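PDB 3ELE: amino Transferase from Eubacterium rectale, which probably transfers amino groups between amino acids and 2-oxo acids with the help of bound pyridoxal-5'-phosphate. Local coordinates for residues L315-Y325 with I382-Y393; A75-A86 with F97-T105. One frame throughout, in Å; residues are numbered along the deposited sequence.

Contact 1 and contact 2 lie on opposite sides of the chain's centre, with their nearest atoms about 30 Å apart, and share no helix or strand. Both are partly buried, but they join different kinds of element. In contact 1 two nearly parallel helices of the C-terminal small domain pack through apolar and aromatic side chains, and a tyrosine hydroxyl bound to a carbonyl gives the direct hydrogen bond between them. Contact 2 sets a helix and the loop before it against an edge strand of the large domain. There an arginine, backbone carbonyls and an aspartate supply polar links beside an apolar layer, and the strand leads on toward the cofactor pocket.

Contact 1 of 2, residues L315-Y325 with I382-Y393; sequences LLYEGLTRIGY and IKHSMPAFEKIY
Ile323, in the last turn of helix 306-323, enters a hole formed by Met386, Phe389, Glu390 and Tyr393 of helix 379-396 as a knob. In this class I and II aminotransferase fold the two helices belong to the C-terminal small domain, where the axes of the short segments run nearly parallel at 17° and 10.0 Å apart. Leu316 and Leu320 also touch strand 335-339. The two branches of Ile323 divide the hole: CG1, beside the backbone N (chi1 -72°), carries CD1 to 3.6 Å from Glu390 N, while CG2 rests 3.6 Å from Tyr393 CG. Tyr393 turns the edge of its ring to the face of Tyr325, with CD1 over the ring centre and the planes at 67°. Tyr325 is held from its far end, since its OH donates to Phe389 O at 2.6 Å, an oxygen that also accepts the helical bond from Tyr393 N. Phe389 brings its own ring edge toward the face of Tyr325 in an offset pairing, and takes Leu320 CD2 over its own face. One turn back, the selenium of selenomethionine Met386 lies 3.7 Å from Gly319 C, and a CB on Gly319 would run into it. With an alanine at Tyr393 the ring and its hydroxyl are gone, which would probably leave the Tyr325 face without this edge-on partner and open a gap beside Ile323 CG2. Gly324, with positive phi, is the first residue to leave the helix; a water donates to its O at 2.6 Å and lies 2.6 Å from Tyr393 OH.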
loop_
_atom_site.group_PDB
_atom_site.type_symbol
_atom_site.label_atom_id
_atom_site.label_comp_id
_atom_site.label_asym_id
_atom_site.label_seq_id
_atom_site.Cartn_x
_atom_site.Cartn_y
_atom_site.Cartn_z
ATOM N N LEU A 315 -16.143 -10.044 -31.720
ATOM C CA LEU A 315 -16.877 -11.312 -31.705
ATOM C C LEU A 315 -18.159 -11.150 -30.857
ATOM O O LEU A 315 -19.247 -11.414 -31.336
ATOM C CB LEU A 315 -15.975 -12.426 -31.169
ATOM C CG LEU A 315 -16.386 -13.885 -31.317
ATOM C CD1 LEU A 315 -16.407 -14.290 -32.813
ATOM C CD2 LEU A 315 -15.367 -14.758 -30.571
ATOM N N LEU A 316 -18.022 -10.635 -29.636
ATOM C CA LEU A 316 -19.173 -10.414 -28.735
ATOM C C LEU A 316 -20.176 -9.392 -29.297
ATOM O O LEU A 316 -21.394 -9.608 -29.239
ATOM C CB LEU A 316 -18.685 -9.962 -27.340
ATOM C CG LEU A 316 -19.674 -9.932 -26.176
ATOM C CD1 LEU A 316 -20.196 -11.361 -25.906
ATOM C CD2 LEU A 316 -19.011 -9.347 -24.948
ATOM N N TYR A 317 -19.662 -8.283 -29.839
ATOM C CA TYR A 317 -20.512 -7.235 -30.416
ATOM C C TYR A 317 -21.301 -7.754 -31.626
ATOM O O TYR A 317 -22.514 -7.518 -31.716
ATOM C CB TYR A 317 -19.687 -5.993 -30.807
ATOM C CG TYR A 317 -20.513 -4.863 -31.391
ATOM C CD1 TYR A 317 -21.284 -4.043 -30.563
ATOM C CD2 TYR A 317 -20.537 -4.614 -32.771
ATOM C CE1 TYR A 317 -22.045 -3.006 -31.073
ATOM C CE2 TYR A 317 -21.319 -3.568 -33.298
ATOM C CZ TYR A 317 -22.068 -2.760 -32.432
ATOM O OH TYR A 317 -22.847 -1.713 -32.923
ATOM N N GLU A 318 -20.610 -8.448 -32.538
ATOM C CA GLU A 318 -21.237 -9.010 -33.736
ATOM C C GLU A 318 -22.335 -10.019 -33.382
ATOM O O GLU A 318 -23.434 -9.936 -33.911
ATOM C CB GLU A 318 -20.205 -9.662 -34.683
ATOM C CG GLU A 318 -19.271 -8.677 -35.392
ATOM N N GLY A 319 -22.045 -10.945 -32.480
ATOM C CA GLY A 319 -23.023 -11.965 -32.091
ATOM C C GLY A 319 -24.232 -11.438 -31.335
ATOM O O GLY A 319 -25.359 -11.815 -31.637
ATOM N N LEU A 320 -23.995 -10.557 -30.363
ATOM C CA LEU A 320 -25.094 -9.972 -29.564
ATOM C C LEU A 320 -25.990 -9.066 -30.412
ATOM O O LEU A 320 -27.214 -9.133 -30.302
ATOM C CB LEU A 320 -24.565 -9.218 -28.333
ATOM C CG LEU A 320 -23.930 -10.016 -27.182
ATOM C CD1 LEU A 320 -23.605 -9.025 -26.041
ATOM C CD2 LEU A 320 -24.805 -11.150 -26.667
ATOM N N THR A 321 -25.376 -8.223 -31.242
ATOM C CA THR A 321 -26.112 -7.352 -32.170
ATOM C C THR A 321 -26.977 -8.191 -33.140
ATOM O O THR A 321 -28.167 -7.944 -33.278
ATOM C CB THR A 321 -25.135 -6.438 -32.929
ATOM O OG1 THR A 321 -24.465 -5.602 -31.973
ATOM C CG2 THR A 321 -25.839 -5.578 -33.968
ATOM N N ARG A 322 -26.366 -9.203 -33.751
ATOM C CA ARG A 322 -27.048 -10.117 -34.699
ATOM C C ARG A 322 -28.304 -10.780 -34.090
ATOM O O ARG A 322 -29.307 -10.962 -34.794
ATOM C CB ARG A 322 -26.041 -11.167 -35.199
ATOM C CG ARG A 322 -26.523 -12.188 -36.235
ATOM C CD ARG A 322 -27.086 -11.525 -37.512
ATOM N NE ARG A 322 -26.133 -10.615 -38.164
ATOM C CZ ARG A 322 -26.416 -9.790 -39.182
ATOM N NH1 ARG A 322 -27.649 -9.706 -39.695
ATOM N NH2 ARG A 322 -25.448 -9.028 -39.690
ATOM N N ILE A 323 -28.243 -11.127 -32.792
ATOM C CA ILE A 323 -29.387 -11.725 -32.053
ATOM C C ILE A 323 -30.529 -10.719 -31.839
ATOM O O ILE A 323 -31.709 -11.101 -31.920
ATOM C CB ILE A 323 -28.945 -12.336 -30.682
ATOM C CG1 ILE A 323 -28.137 -13.619 -30.916
ATOM C CG2 ILE A 323 -30.147 -12.698 -29.805
ATOM C CD1 ILE A 323 -27.433 -14.128 -29.648
ATOM N N GLY A 324 -30.166 -9.453 -31.613
ATOM C CA GLY A 324 -31.114 -8.362 -31.371
ATOM C C GLY A 324 -30.841 -7.484 -30.161
ATOM O O GLY A 324 -31.616 -6.576 -29.906
ATOM N N TYR A 325 -29.758 -7.754 -29.411
ATOM C CA TYR A 325 -29.383 -6.956 -28.245
ATOM C C TYR A 325 -28.843 -5.607 -28.676
ATOM O O TYR A 325 -28.245 -5.495 -29.745
ATOM C CB TYR A 325 -28.300 -7.657 -27.409
ATOM C CG TYR A 325 -28.742 -8.914 -26.704
ATOM C CD1 TYR A 325 -29.326 -8.851 -25.435
ATOM C CD2 TYR A 325 -28.555 -10.177 -27.281
ATOM C CE1 TYR A 325 -29.716 -10.010 -24.749
ATOM C CE2 TYR A 325 -28.951 -11.339 -26.615
ATOM C CZ TYR A 325 -29.522 -11.247 -25.345
ATOM O OH TYR A 325 -29.917 -12.383 -24.676
ATOM N N ILE A 382 -16.802 -17.136 -25.719
ATOM C CA ILE A 382 -17.695 -16.127 -26.339
ATOM C C ILE A 382 -18.538 -16.768 -27.464
ATOM O O ILE A 382 -19.745 -16.559 -27.519
ATOM C CB ILE A 382 -16.942 -14.880 -26.913
ATOM C CG1 ILE A 382 -16.190 -14.135 -25.816
ATOM C CG2 ILE A 382 -17.938 -13.908 -27.566
ATOM C CD1 ILE A 382 -15.460 -12.884 -26.313
ATOM N N LYS A 383 -17.903 -17.580 -28.316
ATOM C CA LYS A 383 -18.612 -18.288 -29.407
ATOM C C LYS A 383 -19.593 -19.341 -28.879
ATOM O O LYS A 383 -20.725 -19.429 -29.368
ATOM C CB LYS A 383 -17.639 -18.975 -30.371
ATOM C CG LYS A 383 -16.640 -18.049 -31.041
ATOM C CD LYS A 383 -15.860 -18.807 -32.076
ATOM C CE LYS A 383 -14.839 -17.941 -32.758
ATOM N NZ LYS A 383 -14.194 -18.719 -33.857
ATOM N N HIS A 384 -19.161 -20.100 -27.861
ATOM C CA HIS A 384 -20.019 -21.155 -27.267
ATOM C C HIS A 384 -21.185 -20.551 -26.463
ATOM O O HIS A 384 -22.199 -21.209 -26.255
ATOM C CB HIS A 384 -19.232 -22.158 -26.394
ATOM C CG HIS A 384 -18.064 -22.789 -27.091
ATOM N ND1 HIS A 384 -16.833 -22.937 -26.491
ATOM C CD2 HIS A 384 -17.916 -23.222 -28.363
ATOM C CE1 HIS A 384 -15.991 -23.483 -27.348
ATOM N NE2 HIS A 384 -16.623 -23.667 -28.493
ATOM N N SER A 385 -21.060 -19.293 -26.038
ATOM C CA SER A 385 -22.129 -18.605 -25.296
ATOM C C SER A 385 -23.330 -18.155 -26.138
ATOM O O SER A 385 -24.401 -17.912 -25.569
ATOM C CB SER A 385 -21.583 -17.369 -24.591
ATOM O OG SER A 385 -21.307 -16.314 -25.500
HETATM N N MSE A 386 -23.160 -18.040 -27.464
HETATM C CA MSE A 386 -24.212 -17.453 -28.342
HETATM C C MSE A 386 -25.585 -18.116 -28.326
HETATM O O MSE A 386 -26.588 -17.405 -28.273
HETATM C CB MSE A 386 -23.691 -17.189 -29.771
HETATM C CG MSE A 386 -22.632 -16.079 -29.800
HETATM SE SE MSE A 386 -23.352 -14.376 -29.229
HETATM C CE MSE A 386 -21.740 -13.484 -28.690
ATOM N N PRO A 387 -25.645 -19.460 -28.400
ATOM C CA PRO A 387 -26.934 -20.134 -28.219
ATOM C C PRO A 387 -27.646 -19.829 -26.885
ATOM O O PRO A 387 -28.865 -19.730 -26.876
ATOM C CB PRO A 387 -26.562 -21.624 -28.331
ATOM C CG PRO A 387 -25.373 -21.617 -29.225
ATOM C CD PRO A 387 -24.593 -20.424 -28.774
ATOM N N ALA A 388 -26.903 -19.657 -25.789
ATOM C CA ALA A 388 -27.522 -19.287 -24.497
ATOM C C ALA A 388 -28.046 -17.837 -24.562
ATOM O O ALA A 388 -29.163 -17.578 -24.128
ATOM C CB ALA A 388 -26.565 -19.502 -23.333
ATOM N N PHE A 389 -27.241 -16.917 -25.111
ATOM C CA PHE A 389 -27.686 -15.529 -25.382
ATOM C C PHE A 389 -28.953 -15.447 -26.244
ATOM O O PHE A 389 -29.841 -14.635 -25.966
ATOM C CB PHE A 389 -26.585 -14.686 -26.037
ATOM C CG PHE A 389 -25.604 -14.120 -25.056
ATOM C CD1 PHE A 389 -26.016 -13.152 -24.135
ATOM C CD2 PHE A 389 -24.266 -14.522 -25.057
ATOM C CE1 PHE A 389 -25.118 -12.604 -23.221
ATOM C CE2 PHE A 389 -23.351 -13.980 -24.132
ATOM C CZ PHE A 389 -23.773 -13.027 -23.219
ATOM N N GLU A 390 -29.013 -16.288 -27.272
ATOM C CA GLU A 390 -30.166 -16.402 -28.154
ATOM C C GLU A 390 -31.402 -16.889 -27.384
ATOM O O GLU A 390 -32.505 -16.383 -27.601
ATOM C CB GLU A 390 -29.829 -17.368 -29.307
ATOM C CG GLU A 390 -30.870 -17.529 -30.398
ATOM C CD GLU A 390 -30.415 -18.508 -31.489
ATOM O OE1 GLU A 390 -29.769 -19.544 -31.180
ATOM O OE2 GLU A 390 -30.730 -18.248 -32.664
ATOM N N LYS A 391 -31.208 -17.873 -26.497
ATOM C CA LYS A 391 -32.306 -18.422 -25.680
ATOM C C LYS A 391 -32.807 -17.389 -24.661
ATOM O O LYS A 391 -34.016 -17.278 -24.445
ATOM C CB LYS A 391 -31.876 -19.718 -24.988
ATOM C CG LYS A 391 -33.012 -20.458 -24.296
ATOM C CD LYS A 391 -32.603 -21.875 -23.931
ATOM C CE LYS A 391 -33.697 -22.584 -23.141
ATOM N NZ LYS A 391 -33.351 -24.015 -22.834
ATOM N N ILE A 392 -31.880 -16.642 -24.053
ATOM C CA ILE A 392 -32.237 -15.556 -23.116
ATOM C C ILE A 392 -33.131 -14.521 -23.841
ATOM O O ILE A 392 -34.193 -14.166 -23.338
ATOM C CB ILE A 392 -30.993 -14.854 -22.512
ATOM C CG1 ILE A 392 -30.216 -15.798 -21.588
ATOM C CG2 ILE A 392 -31.396 -13.597 -21.723
ATOM C CD1 ILE A 392 -28.771 -15.352 -21.373
ATOM N N TYR A 393 -32.684 -14.090 -25.019
ATOM C CA TYR A 393 -33.409 -13.143 -25.879
ATOM C C TYR A 393 -34.843 -13.615 -26.165
ATOM O O TYR A 393 -35.792 -12.840 -26.022
ATOM C CB TYR A 393 -32.654 -12.943 -27.197
ATOM C CG TYR A 393 -33.160 -11.768 -27.976
ATOM C CD1 TYR A 393 -32.699 -10.482 -27.680
ATOM C CD2 TYR A 393 -34.108 -11.923 -28.995
ATOM C CE1 TYR A 393 -33.148 -9.386 -28.370
ATOM C CE2 TYR A 393 -34.569 -10.814 -29.705
ATOM C CZ TYR A 393 -34.070 -9.551 -29.370
ATOM O OH TYR A 393 -34.483 -8.443 -30.028
HETATM O O HOH W 1 -34.057 -5.954 -30.503
#

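Contact 2 of 2, residues A75-A86 with F97-T105; sequences AQGDVETRAAIA and FNADNLYMT
Arg82 runs from helix 79-93 along the chain at Ala99 to Leu102, touching it with CB, CG, CD and NH1. Its CB sits 3.3 Å from Ala99 O, and CG packs against Leu102 CB. CD comes 3.2 Å from Leu102 O, a carbonyl that also takes a hydrogen bond from Tyr273 OH. A bend at the third torsion (chi3 -70°) then swings the head back over its own segment, where NE donates to Gly77 O at 3.0 Å. Gln76 CG covers one face of the guanidinium, over its centre. At the tip, NH1 forms a salt bridge with Asp100 OD1 at 3.1 Å: the oxygen lies in the guanidinium plane, uses its anti lone pair, and belongs to a carboxylate only 13° from coplanar. NH1 also gives a weak bond to Ala99 O, and NH2 a weak one to Gly77 O, so two good bonds and two weak ones limit how the head can turn.

The strand reached here, 102-105, is the edge of the seven-stranded mixed sheet of the large domain in the fold type I aminotransferases, antiparallel to strand 258-261, and it runs on toward Gly107, Ala108 and Ala109 of the cofactor pocket. Gln76 O takes a nearly straight bond from Met104 N (2.8 Å, 177°), approached from above the carbonyl plane. Next to it Gly77 has backbone angles that call for glycine, and a CB there would strike Met104 CG. Bent at chi2 and chi3, the selenomethionine side chain of Met104 turns its CE to Thr81 CG2 and meets Ile85 CD1 tip to tip, both at 3.5 Å. Thr81 OG1 is bonded to Gln293 O instead. At the other end of the helix segment, Ala86 CB presses on Asn98 C at 3.4 Å.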
loop_
_atom_site.group_PDB
_atom_site.type_symbol
_atom_site.label_atom_id
_atom_site.label_comp_id
_atom_site.label_asym_id
_atom_site.label_seq_id
_atom_site.Cartn_x
_atom_site.Cartn_y
_atom_site.Cartn_z
ATOM N N ALA A 75 10.666 7.626 -0.836
ATOM C CA ALA A 75 9.192 7.584 -0.729
ATOM C C ALA A 75 8.478 7.704 -2.088
ATOM O O ALA A 75 7.552 6.934 -2.384
ATOM C CB ALA A 75 8.695 8.681 0.208
ATOM N N GLN A 76 8.944 8.659 -2.894
ATOM C CA GLN A 76 8.392 8.944 -4.209
ATOM C C GLN A 76 8.825 7.999 -5.315
ATOM O O GLN A 76 8.239 8.050 -6.377
ATOM C CB GLN A 76 8.641 10.409 -4.641
ATOM C CG GLN A 76 10.101 10.863 -4.925
ATOM C CD GLN A 76 10.848 11.381 -3.699
ATOM O OE1 GLN A 76 10.726 10.843 -2.600
ATOM N NE2 GLN A 76 11.647 12.408 -3.900
ATOM N N GLY A 77 9.842 7.164 -5.064
ATOM C CA GLY A 77 10.347 6.162 -5.994
ATOM C C GLY A 77 11.706 6.547 -6.534
ATOM O O GLY A 77 12.104 7.714 -6.427
ATOM N N ASP A 78 12.415 5.571 -7.116
ATOM C CA ASP A 78 13.714 5.800 -7.753
ATOM C C ASP A 78 13.609 6.918 -8.794
ATOM O O ASP A 78 12.657 6.948 -9.595
ATOM C CB ASP A 78 14.208 4.551 -8.526
ATOM C CG ASP A 78 14.755 3.437 -7.642
ATOM O OD1 ASP A 78 15.143 3.684 -6.484
ATOM O OD2 ASP A 78 14.842 2.286 -8.151
ATOM N N VAL A 79 14.605 7.795 -8.815
ATOM C CA VAL A 79 14.659 8.881 -9.802
ATOM C C VAL A 79 14.774 8.300 -11.229
ATOM O O VAL A 79 14.219 8.857 -12.149
ATOM C CB VAL A 79 15.804 9.899 -9.485
ATOM C CG1 VAL A 79 17.202 9.264 -9.675
ATOM C CG2 VAL A 79 15.665 11.159 -10.325
ATOM N N GLU A 80 15.437 7.153 -11.378
ATOM C CA GLU A 80 15.604 6.472 -12.675
ATOM C C GLU A 80 14.280 5.939 -13.233
ATOM O O GLU A 80 14.051 5.959 -14.452
ATOM C CB GLU A 80 16.633 5.339 -12.593
ATOM C CG GLU A 80 18.068 5.805 -12.275
ATOM C CD GLU A 80 18.406 5.943 -10.771
ATOM O OE1 GLU A 80 17.557 5.666 -9.862
ATOM O OE2 GLU A 80 19.564 6.330 -10.510
ATOM N N THR A 81 13.424 5.461 -12.328
ATOM C CA THR A 81 12.088 5.002 -12.674
ATOM C C THR A 81 11.212 6.196 -13.083
ATOM O O THR A 81 10.594 6.175 -14.151
ATOM C CB THR A 81 11.474 4.183 -11.537
ATOM O OG1 THR A 81 12.301 3.023 -11.343
ATOM C CG2 THR A 81 10.023 3.760 -11.872
ATOM N N ARG A 82 11.180 7.223 -12.238
ATOM C CA ARG A 82 10.416 8.442 -12.509
ATOM C C ARG A 82 10.892 9.160 -13.789
ATOM O O ARG A 82 10.053 9.583 -14.606
ATOM C CB ARG A 82 10.457 9.375 -11.297
ATOM C CG ARG A 82 9.686 8.809 -10.140
ATOM C CD ARG A 82 9.684 9.684 -8.951
ATOM N NE ARG A 82 10.992 9.764 -8.290
ATOM C CZ ARG A 82 11.735 10.865 -8.104
ATOM N NH1 ARG A 82 11.360 12.069 -8.505
ATOM N NH2 ARG A 82 12.898 10.753 -7.473
ATOM N N ALA A 83 12.217 9.264 -13.956
ATOM C CA ALA A 83 12.846 9.851 -15.168
ATOM C C ALA A 83 12.424 9.134 -16.448
ATOM O O ALA A 83 12.036 9.787 -17.401
ATOM C CB ALA A 83 14.382 9.861 -15.050
ATOM N N ALA A 84 12.467 7.798 -16.432
ATOM C CA ALA A 84 12.046 6.934 -17.561
ATOM C C ALA A 84 10.577 7.120 -17.970
ATOM O O ALA A 84 10.263 7.083 -19.165
ATOM C CB ALA A 84 12.295 5.465 -17.232
ATOM N N ILE A 85 9.695 7.311 -16.981
ATOM C CA ILE A 85 8.256 7.575 -17.234
ATOM C C ILE A 85 8.074 9.004 -17.768
ATOM O O ILE A 85 7.360 9.187 -18.737
ATOM C CB ILE A 85 7.389 7.385 -15.982
ATOM C CG1 ILE A 85 7.408 5.928 -15.542
ATOM C CG2 ILE A 85 5.902 7.852 -16.212
ATOM C CD1 ILE A 85 6.767 5.692 -14.177
ATOM N N ALA A 86 8.713 10.000 -17.142
ATOM C CA ALA A 86 8.619 11.399 -17.620
ATOM C C ALA A 86 9.029 11.504 -19.094
ATOM O O ALA A 86 8.295 12.088 -19.897
ATOM C CB ALA A 86 9.473 12.329 -16.762
ATOM N N PHE A 97 7.331 16.903 -18.737
ATOM C CA PHE A 97 7.521 16.423 -17.369
ATOM C C PHE A 97 8.988 16.063 -17.106
ATOM O O PHE A 97 9.761 15.807 -18.030
ATOM C CB PHE A 97 6.689 15.155 -17.073
ATOM C CG PHE A 97 5.231 15.303 -17.342
ATOM C CD1 PHE A 97 4.488 16.249 -16.645
ATOM C CD2 PHE A 97 4.581 14.484 -18.272
ATOM C CE1 PHE A 97 3.146 16.400 -16.881
ATOM C CE2 PHE A 97 3.216 14.619 -18.507
ATOM C CZ PHE A 97 2.503 15.582 -17.805
ATOM N N ASN A 98 9.349 16.075 -15.826
ATOM C CA ASN A 98 10.653 15.591 -15.360
ATOM C C ASN A 98 10.382 14.540 -14.278
ATOM O O ASN A 98 9.231 14.328 -13.907
ATOM C CB ASN A 98 11.562 16.758 -14.913
ATOM C CG ASN A 98 11.002 17.548 -13.754
ATOM O OD1 ASN A 98 10.573 16.989 -12.739
ATOM N ND2 ASN A 98 11.042 18.870 -13.876
ATOM N N ALA A 99 11.431 13.894 -13.775
ATOM C CA ALA A 99 11.301 12.858 -12.722
ATOM C C ALA A 99 10.459 13.334 -11.512
ATOM O O ALA A 99 9.606 12.593 -10.988
ATOM C CB ALA A 99 12.685 12.417 -12.246
ATOM N N ASP A 100 10.656 14.588 -11.112
ATOM C CA ASP A 100 9.968 15.157 -9.943
ATOM C C ASP A 100 8.465 15.437 -10.099
ATOM O O ASP A 100 7.840 15.888 -9.148
ATOM C CB ASP A 100 10.702 16.417 -9.443
ATOM C CG ASP A 100 12.102 16.116 -8.938
ATOM O OD1 ASP A 100 12.361 14.978 -8.494
ATOM O OD2 ASP A 100 12.951 17.027 -8.973
ATOM N N ASN A 101 7.905 15.220 -11.291
ATOM C CA ASN A 101 6.469 15.306 -11.510
ATOM C C ASN A 101 5.784 13.960 -11.151
ATOM O O ASN A 101 4.555 13.910 -11.114
ATOM C CB ASN A 101 6.156 15.687 -12.982
ATOM C CG ASN A 101 6.460 17.144 -13.304
ATOM O OD1 ASN A 101 7.321 17.437 -14.120
ATOM N ND2 ASN A 101 5.756 18.051 -12.666
ATOM N N LEU A 102 6.563 12.898 -10.877
ATOM C CA LEU A 102 6.029 11.545 -10.609
ATOM C C LEU A 102 6.168 11.124 -9.159
ATOM O O LEU A 102 7.112 11.551 -8.480
ATOM C CB LEU A 102 6.728 10.500 -11.493
ATOM C CG LEU A 102 6.348 10.340 -12.972
ATOM C CD1 LEU A 102 4.872 9.937 -13.073
ATOM C CD2 LEU A 102 6.634 11.573 -13.798
ATOM N N TYR A 103 5.207 10.320 -8.691
ATOM C CA TYR A 103 5.250 9.685 -7.359
ATOM C C TYR A 103 4.863 8.229 -7.598
ATOM O O TYR A 103 3.736 7.977 -8.010
ATOM C CB TYR A 103 4.295 10.384 -6.385
ATOM C CG TYR A 103 4.304 9.829 -4.979
ATOM C CD1 TYR A 103 3.544 8.718 -4.648
ATOM C CD2 TYR A 103 5.052 10.415 -3.976
ATOM C CE1 TYR A 103 3.538 8.187 -3.370
ATOM C CE2 TYR A 103 5.059 9.889 -2.696
ATOM C CZ TYR A 103 4.291 8.777 -2.393
ATOM O OH TYR A 103 4.267 8.230 -1.124
HETATM N N MSE A 104 5.776 7.290 -7.350
HETATM C CA MSE A 104 5.526 5.871 -7.620
HETATM C C MSE A 104 4.641 5.274 -6.523
HETATM O O MSE A 104 4.915 5.456 -5.340
HETATM C CB MSE A 104 6.825 5.070 -7.758
HETATM C CG MSE A 104 7.814 5.628 -8.809
HETATM SE SE MSE A 104 7.049 5.940 -10.548
HETATM C CE MSE A 104 6.646 4.107 -11.017
ATOM N N THR A 105 3.599 4.565 -6.949
ATOM C CA THR A 105 2.586 4.009 -6.054
ATOM C C THR A 105 2.429 2.503 -6.243
ATOM O O THR A 105 2.973 1.918 -7.173
ATOM C CB THR A 105 1.209 4.684 -6.275
ATOM O OG1 THR A 105 0.744 4.390 -7.602
ATOM C CG2 THR A 105 1.268 6.203 -6.044
HETATM O O HOH W 2 5.591 5.612 -0.934
HETATM O O HOH W 3 7.499 4.734 -4.251
HETATM O O HOH W 4 10.656 14.408 -6.164
#